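Local coordinates for Ctr9 protein (Myceliophthora thermophila, PDB 6AF0), which probably binds the RNA polymerase II complex, this piece being the helical, tetratricopeptide-repeat-bearing part of a longer protein, at residues A429-F433 with N478-L482. Sequence-based numbering, arbitrary orientation.
Sequences AEEVF and NLARL
A429 opens the contact between helices 418-435 and 473-484, two helices of the largely helical solenoid of this TPR-containing protein. The segment axes come within 10.5 Å and run at 49° to each other. The methyl of A429 points at the partner helix, where its CB meets CD1 of L482 at 4.2 Å, near the place where the two backbones are nearest. One turn on, F433 does most of the joining: its ring is inserted between its own helix and the other, with N478, R481 and L482 all around it. With CG anti to its carbonyl carbon (chi1 -53°), the phenyl group is laid back so that the carbonyl O of A429 sits above the centre of one face. The opposite face is taken by R481, whose CD lies 3.9 Å from the F433 ring centroid in a CH-pi contact. The two side chains slide past each other in opposite directions, the extended arginine carrying its guanidinium over CB of F433, with the two planes 27° apart. Beyond the ring, NH2 of R481 is hydrogen-bonded to OE1 of Q436, and an acidic side chain from the chain of another protein packs against the same arginine. Shortening this arginine to an alanine is likely to strip that face of the F433 ring of its cover and to take from Q436 OE1 the hydrogen bond it receives from NH2. L482 comes in obliquely, its side chain crossing the phenylalanine at about a right angle, CD2 3.6 Å from CE1 of F433; I452 of helix 445-463 touches this leucine too. N478 occupies the ring edge, its amide plane well tilted from the phenyl plane, and OD1 of N478 lies 3.6 Å from CE2 of F433.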
loop_
_atom_site.group_PDB
_atom_site.type_symbol
_atom_site.label_atom_id
_atom_site.label_comp_id
_atom_site.label_asym_id
_atom_site.label_seq_id
_atom_site.Cartn_x
_atom_site.Cartn_y
_atom_site.Cartn_z
ATOM N N ALA A 429 3.193 2.560 7.304
ATOM C CA ALA A 429 4.417 1.839 7.588
ATOM C C ALA A 429 5.179 2.574 8.653
ATOM O O ALA A 429 5.471 2.025 9.677
ATOM C CB ALA A 429 5.271 1.713 6.342
ATOM N N GLU A 430 5.483 3.838 8.418
ATOM C CA GLU A 430 6.258 4.598 9.389
ATOM C C GLU A 430 5.610 4.624 10.774
ATOM O O GLU A 430 6.289 4.750 11.770
ATOM C CB GLU A 430 6.481 6.022 8.909
ATOM C CG GLU A 430 7.452 6.138 7.749
ATOM C CD GLU A 430 8.175 7.472 7.721
ATOM O OE1 GLU A 430 8.093 8.218 8.709
ATOM O OE2 GLU A 430 8.827 7.780 6.707
ATOM N N GLU A 431 4.293 4.534 10.824
ATOM C CA GLU A 431 3.563 4.504 12.093
ATOM C C GLU A 431 3.919 3.243 12.891
ATOM O O GLU A 431 4.243 3.323 14.081
ATOM C CB GLU A 431 2.057 4.557 11.815
ATOM C CG GLU A 431 1.182 4.965 12.993
ATOM C CD GLU A 431 -0.294 5.066 12.603
ATOM O OE1 GLU A 431 -0.756 6.215 12.380
ATOM O OE2 GLU A 431 -0.977 4.004 12.486
ATOM N N VAL A 432 3.853 2.094 12.218
ATOM C CA VAL A 432 4.286 0.814 12.762
ATOM C C VAL A 432 5.750 0.830 13.247
ATOM O O VAL A 432 6.068 0.386 14.343
ATOM C CB VAL A 432 4.192 -0.282 11.681
ATOM C CG1 VAL A 432 4.875 -1.564 12.134
ATOM C CG2 VAL A 432 2.751 -0.562 11.318
ATOM N N PHE A 433 6.642 1.312 12.401
ATOM C CA PHE A 433 8.073 1.329 12.712
ATOM C C PHE A 433 8.329 2.176 13.962
ATOM O O PHE A 433 9.133 1.804 14.818
ATOM C CB PHE A 433 8.920 1.834 11.500
ATOM C CG PHE A 433 8.656 1.086 10.202
ATOM C CD1 PHE A 433 8.252 -0.238 10.208
ATOM C CD2 PHE A 433 8.810 1.714 8.973
ATOM C CE1 PHE A 433 7.992 -0.913 9.020
ATOM C CE2 PHE A 433 8.556 1.038 7.784
ATOM C CZ PHE A 433 8.150 -0.279 7.804
ATOM N N ASN A 478 10.641 -0.447 2.964
ATOM C CA ASN A 478 9.575 -0.416 3.952
ATOM C C ASN A 478 8.825 -1.744 3.937
ATOM O O ASN A 478 8.681 -2.421 4.959
ATOM C CB ASN A 478 8.623 0.761 3.667
ATOM C CG ASN A 478 9.199 2.104 4.108
ATOM O OD1 ASN A 478 10.218 2.176 4.813
ATOM N ND2 ASN A 478 8.531 3.173 3.722
ATOM N N LEU A 479 8.398 -2.117 2.745
ATOM C CA LEU A 479 7.671 -3.343 2.525
ATOM C C LEU A 479 8.469 -4.560 2.976
ATOM O O LEU A 479 7.900 -5.587 3.337
ATOM C CB LEU A 479 7.368 -3.461 1.037
ATOM C CG LEU A 479 6.198 -4.340 0.645
ATOM C CD1 LEU A 479 4.913 -3.757 1.201
ATOM C CD2 LEU A 479 6.134 -4.427 -0.871
ATOM N N ALA A 480 9.791 -4.449 2.908
ATOM C CA ALA A 480 10.677 -5.514 3.363
ATOM C C ALA A 480 10.633 -5.625 4.862
ATOM O O ALA A 480 10.546 -6.720 5.404
ATOM C CB ALA A 480 12.100 -5.257 2.912
ATOM N N ARG A 481 10.696 -4.477 5.526
ATOM C CA ARG A 481 10.587 -4.442 6.963
ATOM C C ARG A 481 9.195 -4.910 7.438
ATOM O O ARG A 481 9.094 -5.599 8.437
ATOM C CB ARG A 481 10.953 -3.062 7.494
ATOM C CG ARG A 481 10.714 -2.967 8.981
ATOM C CD ARG A 481 11.460 -1.845 9.676
ATOM N NE ARG A 481 11.064 -1.833 11.081
ATOM C CZ ARG A 481 11.520 -0.974 11.975
ATOM N NH1 ARG A 481 12.395 -0.054 11.601
ATOM N NH2 ARG A 481 11.089 -1.032 13.240
ATOM N N LEU A 482 8.129 -4.558 6.722
ATOM C CA LEU A 482 6.768 -4.963 7.128
ATOM C C LEU A 482 6.671 -6.458 7.137
ATOM O O LEU A 482 6.196 -7.058 8.091
ATOM C CB LEU A 482 5.684 -4.384 6.206
ATOM C CG LEU A 482 5.504 -2.857 6.316
ATOM C CD1 LEU A 482 4.572 -2.300 5.244
ATOM C CD2 LEU A 482 5.012 -2.440 7.693
#